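Local atomic coordinates of DELTA1-pyrroline-2-carboxylate reductase (Thermococcus litoralis DSM 5473, PDB entry 6T3E), a protein that catalyses the reduction of Delta1-pyrroline-2-carboxylate to L-proline, probably with NADH as the hydride donor, a reaction associated with L-hydroxyproline metabolism. Residues N72-Y77 against V245-R250; V141-L146 against G239-S244; S151-I156 against K216-I221. One frame throughout, in Å; residues are numbered along the deposited sequence.

Overall arrangement
Followed from the N terminus, the chain opens three loops in turn and closes them in reverse order, so the contacts nest and none cross. Strand 73-82 of the mixed sheet opens interaction 1, helix 128-146 opens interaction 2, and strand 153-157 opens interaction 3. Residues 216-221 then close the innermost loop by strand pairing, residues 239-244 close the next against the helix, and residues 245-250 close the outermost beside the dinucleotide. Interactions 2 and 3 share the parallel sheet, their centres about 10 Å apart, with His241 and Asn243 probably bonded to Leu220. Interaction 1, its centre about 23 Å from that of interaction 2, joins the mixed sheet to the loop that leaves the parallel sheet.

Interaction 1 (N72-Y77 against V245-R250); sequences NGFILY and VGWVGR. With NAI (1,4-dihydronicotinamide adenine dinucleotide), chain F.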
loop_
_atom_site.group_PDB
_atom_site.type_symbol
_atom_site.label_atom_id
_atom_site.label_comp_id
_atom_site.label_asym_id
_atom_site.label_seq_id
_atom_site.Cartn_x
_atom_site.Cartn_y
_atom_site.Cartn_z
ATOM N N ASN B 72 -5.791 16.575 -9.917
ATOM C CA ASN B 72 -6.771 15.825 -10.696
ATOM C C ASN B 72 -6.310 14.384 -10.946
ATOM O O ASN B 72 -6.209 13.912 -12.083
ATOM C CB ASN B 72 -7.059 16.563 -12.005
ATOM C CG ASN B 72 -8.155 15.923 -12.787
ATOM O OD1 ASN B 72 -9.084 15.366 -12.205
ATOM N ND2 ASN B 72 -8.077 16.008 -14.116
ATOM N N GLY B 73 -6.074 13.665 -9.848
ATOM C CA GLY B 73 -5.588 12.306 -9.965
ATOM C C GLY B 73 -5.946 11.428 -8.785
ATOM O O GLY B 73 -6.485 11.874 -7.767
ATOM N N PHE B 74 -5.680 10.141 -8.971
ATOM C CA PHE B 74 -5.832 9.142 -7.928
ATOM C C PHE B 74 -4.577 8.284 -7.871
ATOM O O PHE B 74 -3.912 8.072 -8.889
ATOM C CB PHE B 74 -7.053 8.240 -8.179
ATOM C CG PHE B 74 -8.327 8.980 -8.367
ATOM C CD1 PHE B 74 -8.678 9.471 -9.610
ATOM C CD2 PHE B 74 -9.186 9.181 -7.302
ATOM C CE1 PHE B 74 -9.874 10.162 -9.789
ATOM C CE2 PHE B 74 -10.378 9.859 -7.468
ATOM C CZ PHE B 74 -10.727 10.345 -8.715
ATOM N N ILE B 75 -4.257 7.782 -6.680
ATOM C CA ILE B 75 -3.217 6.772 -6.522
ATOM C C ILE B 75 -3.787 5.621 -5.702
ATOM O O ILE B 75 -4.435 5.842 -4.668
ATOM C CB ILE B 75 -1.930 7.338 -5.893
ATOM C CG1 ILE B 75 -0.900 6.221 -5.740
ATOM C CG2 ILE B 75 -2.196 8.025 -4.585
ATOM C CD1 ILE B 75 0.516 6.694 -5.895
ATOM N N LEU B 76 -3.586 4.396 -6.189
ATOM C CA LEU B 76 -4.226 3.211 -5.632
ATOM C C LEU B 76 -3.167 2.235 -5.121
ATOM O O LEU B 76 -2.239 1.872 -5.851
ATOM C CB LEU B 76 -5.135 2.568 -6.691
ATOM C CG LEU B 76 -6.424 3.323 -7.083
ATOM C CD1 LEU B 76 -6.213 4.441 -8.147
ATOM C CD2 LEU B 76 -7.522 2.370 -7.535
ATOM N N TYR B 77 -3.339 1.765 -3.887
ATOM C CA TYR B 77 -2.406 0.839 -3.246
ATOM C C TYR B 77 -3.131 -0.486 -3.029
ATOM O O TYR B 77 -4.068 -0.562 -2.224
ATOM C CB TYR B 77 -1.876 1.435 -1.939
ATOM C CG TYR B 77 -1.328 2.830 -2.142
ATOM C CD1 TYR B 77 0.001 3.031 -2.510
ATOM C CD2 TYR B 77 -2.145 3.942 -2.016
ATOM C CE1 TYR B 77 0.501 4.308 -2.725
ATOM C CE2 TYR B 77 -1.655 5.225 -2.233
ATOM C CZ TYR B 77 -0.336 5.399 -2.579
ATOM O OH TYR B 77 0.143 6.668 -2.786
ATOM N N VAL B 245 -14.763 -1.701 -17.747
ATOM C CA VAL B 245 -13.625 -1.609 -16.844
ATOM C C VAL B 245 -13.306 -0.176 -16.455
ATOM O O VAL B 245 -12.427 0.048 -15.603
ATOM C CB VAL B 245 -12.380 -2.305 -17.436
ATOM C CG1 VAL B 245 -12.784 -3.628 -18.067
ATOM C CG2 VAL B 245 -11.697 -1.417 -18.450
ATOM N N GLY B 246 -14.016 0.798 -17.017
ATOM C CA GLY B 246 -13.720 2.178 -16.703
ATOM C C GLY B 246 -13.964 2.473 -15.238
ATOM O O GLY B 246 -14.795 1.839 -14.580
ATOM N N TRP B 247 -13.181 3.414 -14.715
ATOM C CA TRP B 247 -13.327 3.869 -13.342
ATOM C C TRP B 247 -12.656 5.229 -13.220
ATOM O O TRP B 247 -11.484 5.364 -13.573
ATOM C CB TRP B 247 -12.703 2.868 -12.362
ATOM C CG TRP B 247 -12.780 3.342 -10.957
ATOM C CD1 TRP B 247 -13.800 3.131 -10.073
ATOM C CD2 TRP B 247 -11.812 4.139 -10.271
ATOM N NE1 TRP B 247 -13.522 3.741 -8.871
ATOM C CE2 TRP B 247 -12.306 4.366 -8.965
ATOM C CE3 TRP B 247 -10.575 4.680 -10.632
ATOM C CZ2 TRP B 247 -11.605 5.109 -8.019
ATOM C CZ3 TRP B 247 -9.884 5.416 -9.700
ATOM C CH2 TRP B 247 -10.403 5.631 -8.402
ATOM N N VAL B 248 -13.401 6.235 -12.746
ATOM C CA VAL B 248 -12.814 7.535 -12.414
ATOM C C VAL B 248 -13.382 8.001 -11.075
ATOM O O VAL B 248 -13.661 9.188 -10.882
ATOM C CB VAL B 248 -13.046 8.599 -13.511
ATOM C CG1 VAL B 248 -12.012 9.730 -13.403
ATOM C CG2 VAL B 248 -13.016 7.995 -14.913
ATOM N N GLY B 249 -13.549 7.079 -10.138
ATOM C CA GLY B 249 -14.066 7.404 -8.824
ATOM C C GLY B 249 -15.470 6.864 -8.615
ATOM O O GLY B 249 -16.076 6.239 -9.489
ATOM N N ARG B 250 -15.973 7.102 -7.407
ATOM C CA ARG B 250 -17.323 6.675 -7.082
ATOM C C ARG B 250 -18.402 7.614 -7.616
ATOM O O ARG B 250 -19.585 7.265 -7.555
ATOM C CB ARG B 250 -17.477 6.565 -5.570
ATOM C CG ARG B 250 -16.311 5.951 -4.858
ATOM C CD ARG B 250 -16.437 6.200 -3.356
ATOM N NE ARG B 250 -17.823 6.449 -2.949
ATOM C CZ ARG B 250 -18.664 5.536 -2.458
ATOM N NH1 ARG B 250 -18.275 4.270 -2.299
ATOM N NH2 ARG B 250 -19.906 5.895 -2.126
HETATM P PA NAI F . -6.663 5.940 -21.689
HETATM O O1A NAI F . -6.685 7.411 -21.365
HETATM O O2A NAI F . -5.324 5.565 -22.294
HETATM O O5B NAI F . -7.911 5.490 -22.664
HETATM C C5B NAI F . -9.169 6.045 -22.300
HETATM C C4B NAI F . -10.046 6.228 -23.615
HETATM O O4B NAI F . -11.258 6.551 -23.307
HETATM C C3B NAI F . -9.483 7.409 -24.439
HETATM O O3B NAI F . -9.144 6.958 -25.672
HETATM C C2B NAI F . -10.645 8.423 -24.470
HETATM O O2B NAI F . -10.612 9.241 -25.741
HETATM C C1B NAI F . -11.696 7.654 -24.410
HETATM N N9A NAI F . -12.869 8.357 -23.965
HETATM C C8A NAI F . -12.891 9.117 -22.867
HETATM N N7A NAI F . -14.117 9.615 -22.749
HETATM C C5A NAI F . -14.856 9.160 -23.775
HETATM C C6A NAI F . -16.172 9.380 -24.104
HETATM N N6A NAI F . -17.219 10.169 -23.482
HETATM N N1A NAI F . -16.694 8.813 -25.190
HETATM C C2A NAI F . -15.917 8.008 -25.955
HETATM N N3A NAI F . -14.619 7.789 -25.628
HETATM C C4A NAI F . -14.094 8.382 -24.527
HETATM O O3 NAI F . -6.892 5.156 -20.239
HETATM P PN NAI F . -7.006 3.500 -20.101
HETATM O O1N NAI F . -5.662 3.062 -19.552
HETATM O O2N NAI F . -7.342 2.861 -21.419
HETATM O O5D NAI F . -8.182 3.141 -19.040
HETATM C C5D NAI F . -9.471 3.053 -19.525
HETATM C C4D NAI F . -10.438 2.939 -18.317
HETATM O O4D NAI F . -10.286 1.796 -17.678
HETATM C C3D NAI F . -10.122 4.038 -17.291
HETATM O O3D NAI F . -11.309 4.540 -16.794
HETATM C C2D NAI F . -9.381 3.314 -16.158
HETATM O O2D NAI F . -9.550 4.121 -14.871
HETATM C C1D NAI F . -9.978 2.151 -16.133
HETATM N N1N NAI F . -9.084 1.117 -15.585
HETATM C C2N NAI F . -9.587 0.098 -14.682
HETATM C C3N NAI F . -8.796 -1.227 -14.497
HETATM C C7N NAI F . -9.647 -2.467 -14.110
HETATM O O7N NAI F . -10.814 -2.334 -14.051
HETATM N N7N NAI F . -9.000 -3.769 -13.829
HETATM C C4N NAI F . -7.498 -1.458 -15.244
HETATM C C5N NAI F . -6.822 -0.162 -15.710
HETATM C C6N NAI F . -7.677 1.097 -15.936
#
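Phe74 and Val248 mark the closest backbone approach, their CA atoms 8.5 Å apart, and no hydrogen bond crosses the gap; side chains of strand 73-77 meet both side chains and backbone of the irregular loop 245-250. Phe74 and Trp247 carry the contact. The CG of Trp247 lies anti to the backbone N (chi1 177°), which carries the indole across to the strand. There the six-membered ring turns an edge toward the face of Phe74, a T-shaped pair with centroids 5.1 Å apart and planes inclined at 64°. The leading atom is Trp247 CH2, 3.9 Å from Phe74 CD2 and placed over the phenyl rim. Leu76 and the indole approach each other from opposite directions, Leu76 CD1 lying 4.1 Å from Trp247 CZ3. The far end of the phenyl ring reaches the loop backbone, with Phe74 CZ 3.8 Å from Val248 O, while Val248 CG1 packs near Phe74 CE1.

In this ornithine cyclodeaminase/mu-crystallin family member, the contact sets the mixed sheet against the loop that leaves strand 241-244 of the Rossmann-type sheet, and Trp247 lines both the proline and the NADH pockets. Its backbone grips the ribose next to the nicotinamide at two points: Trp247 N donates to NAI O3D at 3.0 Å, and NAI O2D donates to Trp247 O at 2.6 Å. The indole is tethered through NE1 to Glu276 O. Gly249 follows at phi 110°, where any side chain would press on Val248 O; its N sits over the centre of one indole face.

Interaction 2 (V141-L146 against G239-S244); sequences VATKYL and GTHINS
Thr143 and Leu146 of a helix rest on His241 and Asn243 of a strand in a buried helix-on-sheet contact within the Rossmann-type half of the protein. The C-terminal turn and a half of helix 128-146 lies over strand 241-244 of the parallel sheet, running nearly antiparallel to it at 162°, with the segment axes 9.4 Å apart. Helix 161-173 packs beside it on the same side of the sheet, its Val170 touching Thr143 and its Gln166 touching Asn243.

The polar part is a short chain of hydrogen bonds. Asn243 ND2 donates to Thr143 OG1 over 3.0 Å, the hydroxyl standing somewhat out of the amide plane, and the two side chains meet at roughly a right angle. Thr143 OG1 lies anti to its own carbonyl carbon (chi1 -60°), beside the backbone N, from where it also bonds to Ser139 O one turn earlier in the helix. The hydroxyl thus links the amide to the helix backbone. The other end of the same amide is taken by His241, whose NE2 donates to Asn243 OD1 at 2.7 Å. The bond is bent (131° at the hydrogen), and its donor stands above the carbonyl plane, not on a lone pair. With both ends of the Asn243 amide engaged, its rotation is likely to be fixed in this buried setting.

Leu146 supplies the apolar part, its CB and CD1 both lying against the imidazole, CB 3.4 Å from His241 ND1. On the strand side Ile219 and Phe318 flank His241, and Thr316 OG1 hydrogen-bonds Leu146 O at the end of the helix and, weakly, His241 ND1. Farther along the leucine, CD1 comes to 3.7 Å from His241 CE1.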
loop_
_atom_site.group_PDB
_atom_site.type_symbol
_atom_site.label_atom_id
_atom_site.label_comp_id
_atom_site.label_asym_id
_atom_site.label_seq_id
_atom_site.Cartn_x
_atom_site.Cartn_y
_atom_site.Cartn_z
ATOM N N VAL B 141 -11.494 -14.154 -18.795
ATOM C CA VAL B 141 -12.105 -15.296 -18.116
ATOM C C VAL B 141 -13.603 -15.070 -17.960
ATOM O O VAL B 141 -14.397 -15.996 -18.144
ATOM C CB VAL B 141 -11.413 -15.607 -16.768
ATOM C CG1 VAL B 141 -9.911 -15.750 -16.954
ATOM C CG2 VAL B 141 -11.715 -14.565 -15.719
ATOM N N ALA B 142 -14.021 -13.839 -17.644
ATOM C CA ALA B 142 -15.453 -13.591 -17.511
ATOM C C ALA B 142 -16.158 -13.760 -18.846
ATOM O O ALA B 142 -17.271 -14.291 -18.900
ATOM C CB ALA B 142 -15.712 -12.201 -16.939
ATOM N N THR B 143 -15.516 -13.334 -19.935
ATOM C CA THR B 143 -16.100 -13.502 -21.265
ATOM C C THR B 143 -16.343 -14.976 -21.590
ATOM O O THR B 143 -17.345 -15.319 -22.224
ATOM C CB THR B 143 -15.192 -12.840 -22.308
ATOM O OG1 THR B 143 -15.076 -11.441 -22.014
ATOM C CG2 THR B 143 -15.724 -13.026 -23.733
ATOM N N LYS B 144 -15.446 -15.867 -21.146
ATOM C CA LYS B 144 -15.616 -17.298 -21.406
ATOM C C LYS B 144 -16.928 -17.833 -20.843
ATOM O O LYS B 144 -17.570 -18.696 -21.453
ATOM C CB LYS B 144 -14.450 -18.082 -20.815
ATOM C CG LYS B 144 -13.516 -18.667 -21.844
ATOM C CD LYS B 144 -12.571 -19.677 -21.212
ATOM C CE LYS B 144 -11.735 -19.030 -20.119
ATOM N NZ LYS B 144 -10.805 -20.014 -19.496
ATOM N N TYR B 145 -17.313 -17.377 -19.654
ATOM C CA TYR B 145 -18.503 -17.887 -18.991
ATOM C C TYR B 145 -19.771 -17.119 -19.327
ATOM O O TYR B 145 -20.863 -17.678 -19.180
ATOM C CB TYR B 145 -18.317 -17.855 -17.471
ATOM C CG TYR B 145 -17.225 -18.757 -16.971
ATOM C CD1 TYR B 145 -17.524 -20.003 -16.439
ATOM C CD2 TYR B 145 -15.896 -18.366 -17.029
ATOM C CE1 TYR B 145 -16.531 -20.833 -15.986
ATOM C CE2 TYR B 145 -14.891 -19.189 -16.579
ATOM C CZ TYR B 145 -15.213 -20.423 -16.056
ATOM O OH TYR B 145 -14.210 -21.245 -15.600
ATOM N N LEU B 146 -19.656 -15.859 -19.770
ATOM C CA LEU B 146 -20.809 -14.972 -19.898
ATOM C C LEU B 146 -21.184 -14.608 -21.325
ATOM O O LEU B 146 -22.305 -14.147 -21.543
ATOM C CB LEU B 146 -20.572 -13.660 -19.131
ATOM C CG LEU B 146 -20.386 -13.730 -17.619
ATOM C CD1 LEU B 146 -20.131 -12.355 -17.041
ATOM C CD2 LEU B 146 -21.598 -14.374 -16.981
ATOM N N GLY B 239 -28.813 -10.842 -25.984
ATOM C CA GLY B 239 -27.723 -11.736 -26.290
ATOM C C GLY B 239 -26.349 -11.118 -26.319
ATOM O O GLY B 239 -25.387 -11.816 -26.655
ATOM N N THR B 240 -26.212 -9.848 -25.970
ATOM C CA THR B 240 -24.912 -9.201 -25.976
ATOM C C THR B 240 -24.295 -9.265 -24.586
ATOM O O THR B 240 -24.999 -9.173 -23.574
ATOM C CB THR B 240 -25.003 -7.752 -26.450
ATOM O OG1 THR B 240 -25.335 -6.908 -25.342
ATOM C CG2 THR B 240 -26.037 -7.604 -27.561
ATOM N N HIS B 241 -22.973 -9.427 -24.551
ATOM C CA HIS B 241 -22.188 -9.444 -23.326
ATOM C C HIS B 241 -21.350 -8.178 -23.255
ATOM O O HIS B 241 -20.784 -7.746 -24.264
ATOM C CB HIS B 241 -21.267 -10.670 -23.262
ATOM C CG HIS B 241 -20.207 -10.566 -22.207
ATOM N ND1 HIS B 241 -20.481 -10.686 -20.860
ATOM C CD2 HIS B 241 -18.878 -10.333 -22.298
ATOM C CE1 HIS B 241 -19.366 -10.541 -20.168
ATOM N NE2 HIS B 241 -18.377 -10.331 -21.018
ATOM N N ILE B 242 -21.303 -7.564 -22.072
ATOM C CA ILE B 242 -20.639 -6.281 -21.865
ATOM C C ILE B 242 -19.520 -6.457 -20.853
ATOM O O ILE B 242 -19.740 -7.004 -19.766
ATOM C CB ILE B 242 -21.612 -5.192 -21.372
ATOM C CG1 ILE B 242 -22.968 -5.314 -22.064
ATOM C CG2 ILE B 242 -21.018 -3.808 -21.587
ATOM C CD1 ILE B 242 -22.912 -5.022 -23.534
ATOM N N ASN B 243 -18.337 -5.957 -21.194
ATOM C CA ASN B 243 -17.229 -5.821 -20.259
ATOM C C ASN B 243 -16.965 -4.335 -20.056
ATOM O O ASN B 243 -16.648 -3.619 -21.014
ATOM C CB ASN B 243 -15.976 -6.536 -20.770
ATOM C CG ASN B 243 -16.168 -8.039 -20.882
ATOM O OD1 ASN B 243 -16.510 -8.707 -19.908
ATOM N ND2 ASN B 243 -15.936 -8.577 -22.068
ATOM N N SER B 244 -17.133 -3.871 -18.821
ATOM C CA SER B 244 -16.953 -2.468 -18.471
ATOM C C SER B 244 -15.866 -2.367 -17.410
ATOM O O SER B 244 -16.013 -2.912 -16.309
ATOM C CB SER B 244 -18.269 -1.860 -17.977
ATOM O OG SER B 244 -18.101 -0.512 -17.579
#

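Interaction 3 (S151-I156 against K216-I221); sequences SKIAGI and KSDILI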
loop_
_atom_site.group_PDB
_atom_site.type_symbol
_atom_site.label_atom_id
_atom_site.label_comp_id
_atom_site.label_asym_id
_atom_site.label_seq_id
_atom_site.Cartn_x
_atom_site.Cartn_y
_atom_site.Cartn_z
ATOM N N SER B 151 -20.325 -15.589 -30.692
ATOM C CA SER B 151 -20.106 -14.156 -30.864
ATOM C C SER B 151 -19.010 -13.915 -31.896
ATOM O O SER B 151 -17.932 -14.511 -31.814
ATOM C CB SER B 151 -19.709 -13.515 -29.531
ATOM O OG SER B 151 -20.635 -13.802 -28.492
ATOM N N LYS B 152 -19.275 -13.045 -32.873
ATOM C CA LYS B 152 -18.264 -12.740 -33.883
ATOM C C LYS B 152 -17.959 -11.253 -34.023
ATOM O O LYS B 152 -16.852 -10.910 -34.448
ATOM C CB LYS B 152 -18.618 -13.341 -35.260
ATOM C CG LYS B 152 -20.095 -13.391 -35.656
ATOM C CD LYS B 152 -20.221 -13.322 -37.192
ATOM C CE LYS B 152 -21.669 -13.265 -37.728
ATOM N NZ LYS B 152 -22.394 -14.558 -37.714
ATOM N N ILE B 153 -18.880 -10.365 -33.678
ATOM C CA ILE B 153 -18.695 -8.922 -33.807
ATOM C C ILE B 153 -18.530 -8.342 -32.405
ATOM O O ILE B 153 -19.349 -8.602 -31.514
ATOM C CB ILE B 153 -19.879 -8.251 -34.540
ATOM C CG1 ILE B 153 -20.239 -8.993 -35.841
ATOM C CG2 ILE B 153 -19.547 -6.820 -34.870
ATOM C CD1 ILE B 153 -21.561 -9.764 -35.808
ATOM N N ALA B 154 -17.449 -7.587 -32.202
ATOM C CA ALA B 154 -17.156 -6.954 -30.925
ATOM C C ALA B 154 -17.113 -5.445 -31.102
ATOM O O ALA B 154 -16.432 -4.942 -32.001
ATOM C CB ALA B 154 -15.827 -7.443 -30.355
ATOM N N GLY B 155 -17.793 -4.726 -30.216
ATOM C CA GLY B 155 -17.808 -3.269 -30.232
ATOM C C GLY B 155 -16.955 -2.726 -29.100
ATOM O O GLY B 155 -16.997 -3.237 -27.975
ATOM N N ILE B 156 -16.197 -1.674 -29.403
ATOM C CA ILE B 156 -15.268 -1.079 -28.454
ATOM C C ILE B 156 -15.574 0.404 -28.336
ATOM O O ILE B 156 -15.596 1.123 -29.341
ATOM C CB ILE B 156 -13.804 -1.306 -28.871
ATOM C CG1 ILE B 156 -13.614 -2.758 -29.310
ATOM C CG2 ILE B 156 -12.880 -0.974 -27.733
ATOM C CD1 ILE B 156 -12.237 -3.084 -29.817
ATOM N N LYS B 216 -24.526 -2.994 -32.811
ATOM C CA LYS B 216 -24.047 -4.065 -33.672
ATOM C C LYS B 216 -23.171 -5.077 -32.949
ATOM O O LYS B 216 -22.653 -5.994 -33.594
ATOM C CB LYS B 216 -23.279 -3.480 -34.860
ATOM C CG LYS B 216 -24.099 -2.541 -35.706
ATOM C CD LYS B 216 -23.217 -1.622 -36.514
ATOM C CE LYS B 216 -22.848 -2.235 -37.852
ATOM N NZ LYS B 216 -22.335 -1.181 -38.763
ATOM N N SER B 217 -23.012 -4.948 -31.634
ATOM C CA SER B 217 -22.076 -5.764 -30.873
ATOM C C SER B 217 -22.683 -7.095 -30.447
ATOM O O SER B 217 -23.828 -7.156 -29.990
ATOM C CB SER B 217 -21.616 -5.016 -29.624
ATOM O OG SER B 217 -20.761 -3.943 -29.948
ATOM N N ASP B 218 -21.889 -8.158 -30.569
ATOM C CA ASP B 218 -22.156 -9.384 -29.829
ATOM C C ASP B 218 -21.487 -9.330 -28.457
ATOM O O ASP B 218 -22.059 -9.802 -27.468
ATOM C CB ASP B 218 -21.669 -10.603 -30.624
ATOM C CG ASP B 218 -22.500 -10.871 -31.886
ATOM O OD1 ASP B 218 -23.746 -10.722 -31.846
ATOM O OD2 ASP B 218 -21.901 -11.231 -32.923
ATOM N N ILE B 219 -20.295 -8.722 -28.391
ATOM C CA ILE B 219 -19.578 -8.419 -27.155
ATOM C C ILE B 219 -19.183 -6.949 -27.192
ATOM O O ILE B 219 -18.603 -6.483 -28.176
ATOM C CB ILE B 219 -18.321 -9.290 -26.983
ATOM C CG1 ILE B 219 -18.700 -10.759 -26.821
ATOM C CG2 ILE B 219 -17.502 -8.819 -25.784
ATOM C CD1 ILE B 219 -17.511 -11.687 -26.851
ATOM N N LEU B 220 -19.474 -6.221 -26.126
ATOM C CA LEU B 220 -19.156 -4.805 -26.065
ATOM C C LEU B 220 -18.064 -4.566 -25.037
ATOM O O LEU B 220 -18.154 -5.044 -23.901
ATOM C CB LEU B 220 -20.391 -3.971 -25.714
ATOM C CG LEU B 220 -20.150 -2.463 -25.597
ATOM C CD1 LEU B 220 -19.689 -1.900 -26.932
ATOM C CD2 LEU B 220 -21.396 -1.758 -25.112
ATOM N N ILE B 221 -17.052 -3.803 -25.434
ATOM C CA ILE B 221 -15.939 -3.438 -24.570
ATOM C C ILE B 221 -16.047 -1.940 -24.314
ATOM O O ILE B 221 -16.046 -1.144 -25.260
ATOM C CB ILE B 221 -14.583 -3.788 -25.210
ATOM C CG1 ILE B 221 -14.364 -5.301 -25.275
ATOM C CG2 ILE B 221 -13.444 -3.100 -24.477
ATOM C CD1 ILE B 221 -13.379 -5.715 -26.359
#
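Backbone hydrogen bonds set the register between Ile153-Ile156 and Ile219-Ile221, two parallel strands whose short axes pass 4.6 Å apart. Gly155 contributes both its polar atoms: its N donates to Ile219 O at 2.8 Å, and its O receives Ile221 N at 2.6 Å. Ile153 O is shared, taking Asp218 N at 2.7 Å and the more distant Ile219 N at 3.3 Å. The second donor lies in the carbonyl plane, while the first is tilted from it, where the chain enters the strand.

This is the join between the first strand of a Rossmann-type sheet and the fourth, neighbours in the order 3-2-1-4-5-8-6-7. Beyond strand 153-157 the chain turns into helix 161-173, consistent with a glycine-rich dinucleotide-binding turn, and Ile156 packs on Ala163 of that helix.

Carboxylate bonds pin the loops ahead of the strands. Asp218 OD2 accepts Lys152 N and Ile153 N, each at 3.2 Å, on its anti side and from opposite faces of the carboxylate plane. The other oxygen, OD1, forms salt bridges with Arg148 and Arg237, whose charges would tend to stabilise the anionic form. Were this aspartate replaced by an alanine, the two backbone amides would probably lose their acceptor and the arginines their shared counter-charge.

Van der Waals contacts fill the flanks. Ile156 and Ile221 lie side by side, pointing the same way, with their CG2 atoms 3.9 Å apart. Ser151 CB leans on Ile219 CD1, also 3.9 Å away. Across the sheet from these isoleucines, Leu220 CG lies anti to the backbone N (chi1 179°), which brings CD1 beside Gly155 O.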